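Long-range contacts in malonyl-CoA-[acyl-carrier-protein] transacylase (Coxiella burnetii, PDB 3TQE), which probably transfers the malonyl group of malonyl-CoA to holo-acyl carrier protein, supplying malonyl units for fatty acid synthesis: residues 173-177 against 203-208; 212-217 against 252-256; 150-154 against 183-187; 233-238 against 258-264; 139-143 against 167-171. The contacts are given in a common frame with arbitrary orientation. Where two conformers were deposited one is given. Residues are numbered along the deposited sequence.

Interaction 1: 173-177 against 203-208; sequences ISGHS and PSHCPL. With GLY (glycine), chain B.
Segment 173-177 runs as extended strand through Ile173 and Ser174, turns a corner at Gly175 (phi 157°, psi -153°, a conformation that calls for glycine), and reaches His176, the N-cap of the following helix. Facing it, 203-208 is a loop with a left-handed residue at His205 (phi 60°, psi 43°) that passes into a 3-10 turn at Pro207 and Leu208. The backbones come closest at Ser174 and Pro203, with CA atoms 5.0 Å apart. Ser174, chi1 t, donates from OG to Ser204 O at 2.9 Å. Leu208, rotamer m,t, lays CD1 over a face of the His176 ring, 4.1 Å from its centroid, in a CH-pi contact; Leu208 N bonds to Cys206 SG at 3.5 Å. Ser204 OG accepts from the bound glycine N at 3.2 Å, and His205 NE2 bonds to Ser96 OG, the probable catalytic pair of this acyltransferase. Strands 134-140 and 160-167 flank strand 170-174 in the sheet and touch the loop, Ser204 meeting Met136 and His205 meeting Asn164, before the chain enters helix 210-220.

Interaction 2: 212-217 against 252-256; sequences AADRLA and IKQLV
Helices can meet largely through alanine and aliphatic side chains, as here, where 212-217 is regular helix and 252-256 lies at the C-terminal part of the helix that begins at 244. That second segment is drawn tight by i to i+3 bonds, Leu255 N to Ile252 O at 3.2 Å and Val256 N to Lys253 O at 3.0 Å. The backbones are nearest at Ala213 and Ile252, with CA atoms 5.6 Å apart. Ala212 only brushes Leu255. Ala213 points toward the second segment and is the hub: its CB lies 3.7 Å from Leu255 CD1, 4.0 Å from Ile252 CG2 and 4.3 Å from Val256 CG1. One turn on, Leu216 (t,p) sets CD2 3.8 Å from Leu255 CD1 and CB 3.9 Å from Ile252 CD1. Ala217 completes the patch, its N 3.5 Å and its CB 4.0 Å from Ile252 CD1. Ile252 takes m,m, which brings CD1 to the backbone between Leu216 and Ala217; Leu255 takes m,t. Next to this apolar seam, Gln254 supplies its main-chain O to His205 ND1 and its side chain to Arg121 and to Ser96 O. A histidine hydrogen-bonded to a main-chain carbonyl and paired with a serine is consistent with the Ser-His dyad of FabD transacylases, in which Ser96 is the probable nucleophile.

Interaction 3: 150-154 against 183-187; sequences ICENA and ALNMA
Two helical segments, 150-154 and 183-187, cross with their axes 9.1 Å apart at closest approach and their N-to-C directions at 129°, nearer antiparallel than parallel. Alanines on both helices let the backbones come near where Ala154 faces Ala183: their CA atoms are 5.1 Å apart and their CB atoms meet at 3.8 Å; Ala154 CB also sits 3.6 Å from Ala183 N, with little more than methyl groups to keep the main chains apart. Ile150, rotamer m,t, is the main knob of the first helix. Its CG2 fits between Ala183 O at 3.4 Å and Met186 CB at 3.7 Å, while its CD1 reaches on to Ala187, 3.6 Å from CA and 3.9 Å from CB. These helices are the pair of a ferredoxin-like beta-alpha-beta-beta-alpha-beta subdomain, strand order 4-1-3-2 among its own four strands, and they lie together on one face of its sheet: Ala183 and Cys151 both touch Ile173 and Val160 there. The reciprocal bump is Met186, a selenomethionine with an m,t,t side chain. It extends back across the first helix, placing CE 3.6 Å from Ala154 CA and 3.8 Å from Asn153 O, and SE 4.0 Å from Asn153 CB, so that it covers the hollow left by the alanine at the more exposed margin of the interface.

Interaction 4: 233-238 against 258-264; sequences IHNVDV and PVRWVET
The seam between the hydrolase-like core and the ferredoxin-like subdomain, beside the predicted active site, is built here by loop 233-238 against 258-264, a weakly bonded strand that turns into a helix. Arg260 is both the centre of an inverse gamma turn and the helix N-cap. Backbones approach at Asn235 and Val259 (CA-CA 4.9 Å) and again at Val238 and Thr264 (5.5 Å), Val238 being left-handed (phi 60°, psi 39°). Arg260 N donates to Asn235 O at 3.1 Å, and Arg260 NH1 to Val236 O at 3.1 Å. The same guanidinium forms a two-pronged salt bridge with Glu263, NE to OE1 and NH2 to OE2 both 2.8 Å, and carries Val238 CG2 over one face. Val259 touches His205 of that site, and the Trp261 ring meets that of His95. Water 2 donates to Val236 O (2.9 Å) and Pro258 O (2.8 Å); water 1 joins Ile233 O to Thr264 OG1, 2.8 Å from each, while Thr264 OG1 donates to Arg260 O at 2.8 Å.

Interaction 5: 139-143 against 167-171; sequences IIGLN and STDQT
Three main-chain hydrogen bonds define this antiparallel pairing. Ile139 N donates to Thr171 O at 2.8 Å and Thr171 N to Ile139 O at 3.0 Å, making Ile139 with Thr171 a hydrogen-bonded pair (CA-CA 5.4 Å); Gly141 N then donates to Asp169 O at 2.8 Å. Between them Ile140 and Gln170 form a non-hydrogen-bonded pair, supported by CA-H...O contacts from Ile140 CA to Asp169 O (3.2 Å) and from Gln170 CA to Ile139 O (3.5 Å). Past Gly141 (phi 110°, psi 1°) the chains separate and water fills the gap: water 3 accepts from Leu142 N at 2.8 Å and makes a weak bond to Asp169 O (2.9 Å), and water 4 lies 2.6 Å from Leu142 O and 2.5 Å from Thr171 OG1. The second segment enters through a type I turn, Ser167 to Gln170, closed by Gln170 N to Ser167 O and Ser167 N to Gln170 O, both 3.1 Å: the tight hairpin joining strands 160-167 and 170-174. Ile140 CG1 and Gln170 CG pack at 4.2 Å on one face of the sheet. Ile139 and Thr171 occupy the other, where Ile147 of helix 144-155 covers both, and Asn143 caps that helix. The two central strands of the ferredoxin-like sheet are thus joined here chiefly by backbone polar groups, with water between the chains where they splay apart.

In the fold
Interactions 3 and 5 lie within the ferredoxin-like subdomain, and interaction 1 joins its strand 170-174 to the loop bearing His205. That strand also serves interaction 5, and Ile173 links both to the helix pair of interaction 3: its CD1 lies 3.5 Å from Ala183 CB, its CG2 4.0 Å from Ile139 CD1. Leu142 CD1 meets Ile150 CD1 at 3.6 Å. Interactions 1, 2 and 4 converge on the predicted active site. His205 ND1 is 2.7 Å from Gln254 O of interaction 2, and its CE1 3.4 Å from Val259 CG2 of interaction 4, while the bound glycine sits beside Ser204 and His205. Interaction 3 stands apart, its centre about 26 Å from that of interaction 2.

Interaction 1: 173-177 against 203-208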
# COMPACT_ATOMS: atom_id res chain seq x y z
N ILE A 173 -3.83 -8.87 11.62
CA ILE A 173 -4.58 -8.25 12.69
C ILE A 173 -3.75 -7.16 13.35
O ILE A 173 -2.53 -7.14 13.24
CB ILE A 173 -5.06 -9.29 13.72
CG1 ILE A 173 -3.90 -9.97 14.45
CG2 ILE A 173 -5.97 -10.30 13.01
CD1 ILE A 173 -4.33 -10.83 15.69
N SER A 174 -4.42 -6.26 14.02
CA SER A 174 -3.81 -5.11 14.62
C SER A 174 -4.51 -4.77 15.92
O SER A 174 -5.70 -5.01 16.04
CB SER A 174 -3.99 -3.95 13.65
OG SER A 174 -3.25 -2.86 14.09
N GLY A 175 -3.78 -4.19 16.85
CA GLY A 175 -4.38 -3.68 18.06
C GLY A 175 -3.37 -3.57 19.17
O GLY A 175 -2.17 -3.40 18.95
N HIS A 176 -3.86 -3.67 20.38
CA HIS A 176 -2.97 -3.68 21.51
C HIS A 176 -2.08 -4.89 21.49
O HIS A 176 -2.54 -5.98 21.13
CB HIS A 176 -3.76 -3.69 22.79
CG HIS A 176 -4.45 -2.40 23.06
ND1 HIS A 176 -5.81 -2.26 23.00
CD2 HIS A 176 -3.95 -1.19 23.39
CE1 HIS A 176 -6.13 -1.01 23.28
NE2 HIS A 176 -5.01 -0.35 23.55
N SER A 177 -0.85 -4.72 21.91
CA SER A 177 0.14 -5.77 21.77
C SER A 177 -0.28 -7.04 22.49
O SER A 177 -0.14 -8.12 21.96
CB SER A 177 1.50 -5.33 22.26
OG SER A 177 1.40 -4.80 23.51
N PRO A 203 0.09 -0.10 15.22
CA PRO A 203 -1.07 -0.92 14.92
C PRO A 203 -2.02 -0.20 13.97
O PRO A 203 -3.00 0.42 14.36
CB PRO A 203 -1.71 -1.12 16.29
CG PRO A 203 -1.42 0.16 17.00
CD PRO A 203 -0.03 0.55 16.55
N SER A 204 -1.72 -0.32 12.70
CA SER A 204 -2.47 0.41 11.70
C SER A 204 -3.81 -0.25 11.41
O SER A 204 -4.03 -1.42 11.75
CB SER A 204 -1.63 0.56 10.43
OG SER A 204 -1.20 -0.69 9.94
N HIS A 205 -4.71 0.51 10.81
CA HIS A 205 -5.99 0.02 10.35
C HIS A 205 -6.83 -0.54 11.43
O HIS A 205 -7.45 -1.57 11.25
CB HIS A 205 -5.78 -0.99 9.23
CG HIS A 205 -4.98 -0.42 8.13
ND1 HIS A 205 -5.42 0.66 7.41
CD2 HIS A 205 -3.72 -0.68 7.70
CE1 HIS A 205 -4.47 1.02 6.55
NE2 HIS A 205 -3.43 0.24 6.73
N CYS A 206 -6.84 0.17 12.55
CA CYS A 206 -7.70 -0.16 13.65
C CYS A 206 -7.99 1.09 14.42
O CYS A 206 -7.37 2.12 14.17
CB CYS A 206 -7.07 -1.25 14.53
SG CYS A 206 -5.84 -0.75 15.71
N PRO A 207 -8.92 1.04 15.37
CA PRO A 207 -9.30 2.26 16.07
C PRO A 207 -8.19 2.92 16.88
O PRO A 207 -8.31 4.10 17.21
CB PRO A 207 -10.42 1.77 16.98
CG PRO A 207 -11.01 0.67 16.24
CD PRO A 207 -9.89 -0.03 15.60
N LEU A 208 -7.10 2.22 17.17
CA LEU A 208 -5.99 2.88 17.83
C LEU A 208 -5.35 3.98 17.00
O LEU A 208 -4.64 4.81 17.53
CB LEU A 208 -4.92 1.89 18.23
CG LEU A 208 -5.40 0.84 19.22
CD1 LEU A 208 -4.23 -0.06 19.54
CD2 LEU A 208 -5.97 1.50 20.47
N GLY B . -0.12 -1.06 6.98
CA GLY B . 0.85 -0.03 6.48
C GLY B . 0.28 1.38 6.53
O GLY B . 0.72 2.31 5.82
OXT GLY B . -0.65 1.62 7.28

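Interaction 2: 212-217 against 252-256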
# COMPACT_ATOMS: atom_id res chain seq x y z
N ALA A 212 -4.30 9.64 15.11
CA ALA A 212 -3.60 9.98 13.89
C ALA A 212 -4.55 10.42 12.81
O ALA A 212 -4.26 11.34 12.06
CB ALA A 212 -2.81 8.78 13.41
N ALA A 213 -5.68 9.76 12.72
CA ALA A 213 -6.68 10.09 11.73
C ALA A 213 -7.17 11.52 11.96
O ALA A 213 -7.37 12.28 11.02
CB ALA A 213 -7.82 9.13 11.78
N ASP A 214 -7.38 11.88 13.22
CA ASP A 214 -7.85 13.21 13.54
C ASP A 214 -6.85 14.26 13.09
O ASP A 214 -7.23 15.30 12.58
CB ASP A 214 -8.12 13.35 15.02
CG ASP A 214 -9.30 12.50 15.49
OD1 ASP A 214 -10.10 12.03 14.66
OD2 ASP A 214 -9.42 12.31 16.72
N ARG A 215 -5.58 13.97 13.28
CA ARG A 215 -4.53 14.90 12.88
C ARG A 215 -4.42 14.97 11.38
O ARG A 215 -4.34 16.06 10.80
CB ARG A 215 -3.21 14.52 13.51
CG ARG A 215 -3.23 14.67 15.01
CD ARG A 215 -1.99 14.12 15.61
NE ARG A 215 -0.85 15.00 15.42
CZ ARG A 215 0.41 14.69 15.72
NH1 ARG A 215 0.72 13.49 16.21
NH2 ARG A 215 1.37 15.60 15.53
N LEU A 216 -4.43 13.81 10.74
CA LEU A 216 -4.28 13.81 9.30
C LEU A 216 -5.46 14.48 8.62
O LEU A 216 -5.30 15.06 7.55
CB LEU A 216 -4.10 12.38 8.78
CG LEU A 216 -3.55 12.32 7.34
CD1 LEU A 216 -2.13 12.91 7.27
CD2 LEU A 216 -3.60 10.88 6.90
N ALA A 217 -6.65 14.40 9.23
CA ALA A 217 -7.82 15.00 8.61
C ALA A 217 -7.63 16.49 8.46
O ALA A 217 -8.10 17.07 7.50
CB ALA A 217 -9.05 14.69 9.42
N ILE A 252 -9.02 9.15 5.23
CA ILE A 252 -8.97 9.26 6.68
C ILE A 252 -9.52 7.98 7.30
O ILE A 252 -8.95 7.42 8.22
CB ILE A 252 -9.71 10.50 7.15
CG1 ILE A 252 -8.99 11.76 6.64
CG2 ILE A 252 -9.85 10.49 8.66
CD1 ILE A 252 -7.53 11.86 7.01
N LYS A 253 -10.63 7.48 6.78
CA LYS A 253 -11.21 6.24 7.29
C LYS A 253 -10.27 5.06 7.12
O LYS A 253 -10.29 4.13 7.90
CB LYS A 253 -12.56 5.98 6.64
CG LYS A 253 -13.41 4.90 7.33
CD LYS A 253 -14.79 4.76 6.65
CE LYS A 253 -15.66 3.73 7.35
NZ LYS A 253 -17.04 3.64 6.74
N GLN A 254 -9.46 5.09 6.07
CA GLN A 254 -8.51 4.04 5.81
C GLN A 254 -7.65 3.74 7.01
O GLN A 254 -7.29 2.60 7.21
CB GLN A 254 -7.62 4.45 4.62
CG GLN A 254 -6.73 3.37 4.09
CD GLN A 254 -5.49 3.94 3.43
OE1 GLN A 254 -4.79 4.78 3.97
NE2 GLN A 254 -5.19 3.44 2.26
N LEU A 255 -7.32 4.76 7.78
CA LEU A 255 -6.39 4.64 8.88
C LEU A 255 -6.94 3.75 9.97
O LEU A 255 -6.18 3.14 10.70
CB LEU A 255 -6.08 6.00 9.47
CG LEU A 255 -5.32 6.92 8.53
CD1 LEU A 255 -5.43 8.37 9.03
CD2 LEU A 255 -3.90 6.44 8.39
N VAL A 256 -8.26 3.73 10.11
CA VAL A 256 -8.90 3.06 11.24
C VAL A 256 -9.71 1.84 10.87
O VAL A 256 -10.33 1.23 11.75
CB VAL A 256 -9.74 4.05 12.06
CG1 VAL A 256 -8.86 5.09 12.70
CG2 VAL A 256 -10.82 4.71 11.18

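Interaction 3: 150-154 against 183-187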
# COMPACT_ATOMS: atom_id res chain seq x y z
N ILE A 150 -12.15 -15.00 16.67
CA ILE A 150 -10.97 -15.05 17.54
C ILE A 150 -10.69 -13.69 18.14
O ILE A 150 -10.42 -13.56 19.33
CB ILE A 150 -9.74 -15.53 16.80
CG1 ILE A 150 -9.84 -17.03 16.55
CG2 ILE A 150 -8.46 -15.20 17.60
CD1 ILE A 150 -8.84 -17.54 15.53
N CYS A 151 -10.71 -12.67 17.31
CA CYS A 151 -10.38 -11.35 17.82
C CYS A 151 -11.38 -10.91 18.88
O CYS A 151 -10.99 -10.34 19.89
CB CYS A 151 -10.31 -10.33 16.69
SG CYS A 151 -8.86 -10.54 15.61
N GLU A 152 -12.66 -11.20 18.67
CA GLU A 152 -13.68 -10.85 19.63
C GLU A 152 -13.41 -11.56 20.95
O GLU A 152 -13.57 -10.97 22.01
CB GLU A 152 -15.07 -11.22 19.11
CG GLU A 152 -15.53 -10.35 17.95
CD GLU A 152 -16.83 -10.83 17.33
OE1 GLU A 152 -17.41 -11.84 17.81
OE2 GLU A 152 -17.27 -10.20 16.33
N ASN A 153 -13.00 -12.82 20.89
CA ASN A 153 -12.76 -13.61 22.10
C ASN A 153 -11.45 -13.22 22.79
O ASN A 153 -11.33 -13.32 24.01
CB ASN A 153 -12.71 -15.10 21.77
CG ASN A 153 -14.06 -15.64 21.36
OD1 ASN A 153 -15.10 -15.06 21.68
ND2 ASN A 153 -14.05 -16.75 20.63
N ALA A 154 -10.47 -12.79 22.02
CA ALA A 154 -9.17 -12.43 22.58
C ALA A 154 -9.13 -11.03 23.15
O ALA A 154 -8.27 -10.72 23.96
CB ALA A 154 -8.12 -12.56 21.50
N ALA A 183 -4.69 -13.19 20.51
CA ALA A 183 -5.40 -13.57 19.31
C ALA A 183 -4.56 -14.50 18.45
O ALA A 183 -5.09 -15.47 17.88
CB ALA A 183 -5.78 -12.34 18.52
N LEU A 184 -3.29 -14.20 18.30
CA LEU A 184 -2.43 -15.05 17.50
C LEU A 184 -2.35 -16.42 18.12
O LEU A 184 -2.37 -17.44 17.43
CB LEU A 184 -1.04 -14.45 17.37
CG LEU A 184 -0.93 -13.17 16.58
CD1 LEU A 184 0.49 -12.61 16.68
CD2 LEU A 184 -1.40 -13.33 15.13
N ASN A 185 -2.25 -16.47 19.44
CA ASN A 185 -2.18 -17.77 20.08
C ASN A 185 -3.47 -18.56 19.88
O ASN A 185 -3.43 -19.76 19.62
CB ASN A 185 -1.83 -17.59 21.56
CG ASN A 185 -1.26 -18.83 22.14
OD1 ASN A 185 -0.25 -19.35 21.68
ND2 ASN A 185 -1.89 -19.32 23.13
N MSE A 186 -4.62 -17.89 19.98
CA MSE A 186 -5.88 -18.55 19.70
C MSE A 186 -5.96 -19.01 18.26
O MSE A 186 -6.50 -20.06 17.97
CB MSE A 186 -7.04 -17.63 19.95
CG MSE A 186 -7.31 -17.37 21.33
SE MSE A 186 -8.96 -16.39 21.51
CE MSE A 186 -8.70 -15.96 23.32
N ALA A 187 -5.43 -18.22 17.34
CA ALA A 187 -5.48 -18.62 15.94
C ALA A 187 -4.71 -19.91 15.74
O ALA A 187 -5.16 -20.79 15.02
CB ALA A 187 -4.93 -17.52 15.06

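Interaction 4: 233-238 against 258-264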
# COMPACT_ATOMS: atom_id res chain seq x y z
N ILE A 233 -9.50 2.31 -6.81
CA ILE A 233 -10.37 1.58 -5.91
C ILE A 233 -9.82 1.71 -4.51
O ILE A 233 -8.74 1.22 -4.21
CB ILE A 233 -10.45 0.09 -6.29
CG1 ILE A 233 -10.89 -0.10 -7.73
CG2 ILE A 233 -11.37 -0.67 -5.32
CD1 ILE A 233 -12.09 0.58 -8.09
N HIS A 234 -10.58 2.36 -3.64
CA HIS A 234 -10.12 2.60 -2.27
C HIS A 234 -10.21 1.38 -1.39
O HIS A 234 -11.12 0.58 -1.47
CB HIS A 234 -10.94 3.72 -1.67
CG HIS A 234 -10.66 5.04 -2.27
ND1 HIS A 234 -9.65 5.85 -1.81
CD2 HIS A 234 -11.19 5.66 -3.35
CE1 HIS A 234 -9.60 6.95 -2.56
NE2 HIS A 234 -10.53 6.85 -3.50
N ASN A 235 -9.25 1.31 -0.49
CA ASN A 235 -9.11 0.20 0.44
C ASN A 235 -10.28 0.04 1.37
O ASN A 235 -10.57 -1.08 1.80
CB ASN A 235 -7.89 0.42 1.33
CG ASN A 235 -6.58 0.26 0.61
OD1 ASN A 235 -6.45 -0.27 -0.52
ND2 ASN A 235 -5.56 0.69 1.31
N VAL A 236 -10.85 1.15 1.78
CA VAL A 236 -11.78 1.10 2.89
C VAL A 236 -13.12 0.61 2.46
O VAL A 236 -13.80 -0.08 3.24
CB VAL A 236 -11.86 2.47 3.59
CG1 VAL A 236 -12.48 3.50 2.71
CG2 VAL A 236 -12.57 2.36 4.90
N ASP A 237 -13.50 0.91 1.22
CA ASP A 237 -14.83 0.60 0.73
C ASP A 237 -14.91 -0.12 -0.60
O ASP A 237 -16.00 -0.45 -1.09
CB ASP A 237 -15.67 1.88 0.70
CG ASP A 237 -15.05 2.98 -0.08
OD1 ASP A 237 -14.04 2.75 -0.77
OD2 ASP A 237 -15.54 4.14 0.05
N VAL A 238 -13.76 -0.37 -1.21
CA VAL A 238 -13.68 -1.13 -2.43
C VAL A 238 -14.48 -0.49 -3.56
O VAL A 238 -15.10 -1.16 -4.38
CB VAL A 238 -14.09 -2.60 -2.23
CG1 VAL A 238 -13.52 -3.47 -3.33
CG2 VAL A 238 -13.62 -3.14 -0.86
N PRO A 258 -10.06 -1.79 8.11
CA PRO A 258 -9.21 -2.73 7.42
C PRO A 258 -9.01 -2.42 5.96
O PRO A 258 -9.90 -1.87 5.31
CB PRO A 258 -9.92 -4.07 7.56
CG PRO A 258 -11.19 -3.77 8.06
CD PRO A 258 -11.23 -2.45 8.70
N VAL A 259 -7.85 -2.80 5.47
CA VAL A 259 -7.54 -2.73 4.06
C VAL A 259 -8.18 -3.95 3.40
O VAL A 259 -7.77 -5.09 3.63
CB VAL A 259 -6.04 -2.74 3.83
CG1 VAL A 259 -5.68 -2.84 2.35
CG2 VAL A 259 -5.43 -1.52 4.45
N ARG A 260 -9.16 -3.70 2.54
CA ARG A 260 -9.92 -4.77 1.93
C ARG A 260 -9.28 -5.18 0.62
O ARG A 260 -9.86 -5.00 -0.46
CB ARG A 260 -11.37 -4.35 1.79
CG ARG A 260 -11.99 -4.11 3.13
CD ARG A 260 -13.23 -3.32 3.05
NE ARG A 260 -14.30 -4.07 2.42
CZ ARG A 260 -15.53 -3.59 2.21
NH1 ARG A 260 -15.85 -2.35 2.55
NH2 ARG A 260 -16.44 -4.36 1.66
N TRP A 261 -8.09 -5.73 0.70
CA TRP A 261 -7.34 -6.03 -0.50
C TRP A 261 -7.93 -7.19 -1.28
O TRP A 261 -8.06 -7.12 -2.51
CB TRP A 261 -5.88 -6.28 -0.16
CG TRP A 261 -5.01 -6.31 -1.34
CD1 TRP A 261 -4.39 -7.38 -1.87
CD2 TRP A 261 -4.70 -5.20 -2.19
NE1 TRP A 261 -3.67 -7.01 -2.98
CE2 TRP A 261 -3.88 -5.67 -3.21
CE3 TRP A 261 -5.05 -3.85 -2.18
CZ2 TRP A 261 -3.37 -4.84 -4.20
CZ3 TRP A 261 -4.57 -3.04 -3.18
CH2 TRP A 261 -3.73 -3.53 -4.16
N VAL A 262 -8.31 -8.26 -0.61
CA VAL A 262 -8.83 -9.38 -1.36
C VAL A 262 -10.12 -8.95 -2.10
O VAL A 262 -10.27 -9.30 -3.26
CB VAL A 262 -8.98 -10.64 -0.51
CG1 VAL A 262 -9.76 -10.33 0.75
CG2 VAL A 262 -9.58 -11.78 -1.34
N GLU A 263 -10.98 -8.16 -1.48
CA GLU A 263 -12.18 -7.71 -2.17
C GLU A 263 -11.83 -6.80 -3.33
O GLU A 263 -12.51 -6.79 -4.35
CB GLU A 263 -13.12 -6.98 -1.21
CG GLU A 263 -13.84 -7.89 -0.29
CD GLU A 263 -14.47 -7.14 0.85
OE1 GLU A 263 -13.72 -6.75 1.78
OE2 GLU A 263 -15.70 -6.94 0.81
N THR A 264 -10.79 -6.00 -3.17
CA THR A 264 -10.34 -5.12 -4.26
C THR A 264 -9.89 -5.95 -5.46
O THR A 264 -10.29 -5.66 -6.59
CB THR A 264 -9.20 -4.23 -3.79
OG1 THR A 264 -9.70 -3.37 -2.78
CG2 THR A 264 -8.64 -3.41 -4.94
O HOH W 1 -8.18 -1.00 -2.52
O HOH W 2 -12.62 -1.27 5.55

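Interaction 5: 139-143 against 167-171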
# COMPACT_ATOMS: atom_id res chain seq x y z
N ILE A 139 -1.81 -13.89 10.22
CA ILE A 139 -2.44 -15.18 10.41
C ILE A 139 -2.63 -15.78 9.04
O ILE A 139 -3.24 -15.16 8.17
CB ILE A 139 -3.77 -15.07 11.11
CG1 ILE A 139 -3.59 -14.45 12.50
CG2 ILE A 139 -4.42 -16.43 11.23
CD1 ILE A 139 -4.87 -14.17 13.21
N ILE A 140 -2.10 -16.98 8.85
CA ILE A 140 -2.24 -17.67 7.58
C ILE A 140 -2.96 -18.97 7.83
O ILE A 140 -2.57 -19.72 8.72
CB ILE A 140 -0.88 -17.92 6.94
CG1 ILE A 140 -0.19 -16.58 6.69
CG2 ILE A 140 -1.05 -18.73 5.66
CD1 ILE A 140 1.09 -16.65 5.91
N GLY A 141 -4.02 -19.21 7.08
CA GLY A 141 -4.72 -20.49 7.11
C GLY A 141 -6.10 -20.52 7.74
O GLY A 141 -6.73 -21.60 7.80
N LEU A 142 -6.59 -19.38 8.20
CA LEU A 142 -7.95 -19.24 8.71
C LEU A 142 -8.68 -18.22 7.86
O LEU A 142 -8.06 -17.31 7.30
CB LEU A 142 -7.96 -18.77 10.16
CG LEU A 142 -7.33 -19.69 11.20
CD1 LEU A 142 -7.41 -19.01 12.55
CD2 LEU A 142 -8.02 -21.04 11.24
N ASN A 143 -10.00 -18.32 7.81
CA ASN A 143 -10.77 -17.33 7.06
C ASN A 143 -11.12 -16.14 7.93
O ASN A 143 -10.88 -16.12 9.14
CB ASN A 143 -11.98 -17.97 6.38
CG ASN A 143 -12.96 -18.56 7.36
OD1 ASN A 143 -13.40 -17.91 8.30
ND2 ASN A 143 -13.35 -19.80 7.10
N SER A 167 -5.16 -11.85 1.53
CA SER A 167 -5.48 -12.89 0.59
C SER A 167 -6.49 -13.77 1.27
O SER A 167 -6.85 -13.58 2.42
CB SER A 167 -4.23 -13.66 0.20
OG SER A 167 -4.04 -14.76 1.07
N THR A 168 -6.95 -14.79 0.57
CA THR A 168 -8.13 -15.45 1.05
C THR A 168 -7.89 -16.10 2.47
O THR A 168 -8.71 -16.03 3.39
CB THR A 168 -8.64 -16.36 -0.08
OG1 THR A 168 -7.84 -16.12 -1.28
CG2 THR A 168 -10.10 -15.99 -0.41
N ASP A 169 -6.70 -16.63 2.65
CA ASP A 169 -6.37 -17.21 3.94
C ASP A 169 -5.19 -16.49 4.58
O ASP A 169 -4.44 -17.10 5.32
CB ASP A 169 -6.11 -18.71 3.80
CG ASP A 169 -4.77 -19.04 3.14
OD1 ASP A 169 -4.21 -18.20 2.39
OD2 ASP A 169 -4.27 -20.17 3.37
N GLN A 170 -5.03 -15.20 4.30
CA GLN A 170 -3.94 -14.43 4.87
C GLN A 170 -4.51 -13.10 5.36
O GLN A 170 -4.97 -12.28 4.56
CB GLN A 170 -2.84 -14.20 3.85
CG GLN A 170 -1.66 -13.41 4.34
CD GLN A 170 -0.55 -13.32 3.29
OE1 GLN A 170 -0.33 -14.24 2.50
NE2 GLN A 170 0.15 -12.20 3.29
N THR A 171 -4.49 -12.90 6.66
CA THR A 171 -5.06 -11.71 7.24
C THR A 171 -4.06 -11.19 8.25
O THR A 171 -3.50 -11.98 8.99
CB THR A 171 -6.41 -12.02 7.95
OG1 THR A 171 -7.39 -12.50 7.01
CG2 THR A 171 -6.99 -10.80 8.68
O HOH W 3 -5.79 -16.76 7.89
O HOH W 4 -7.96 -14.90 6.41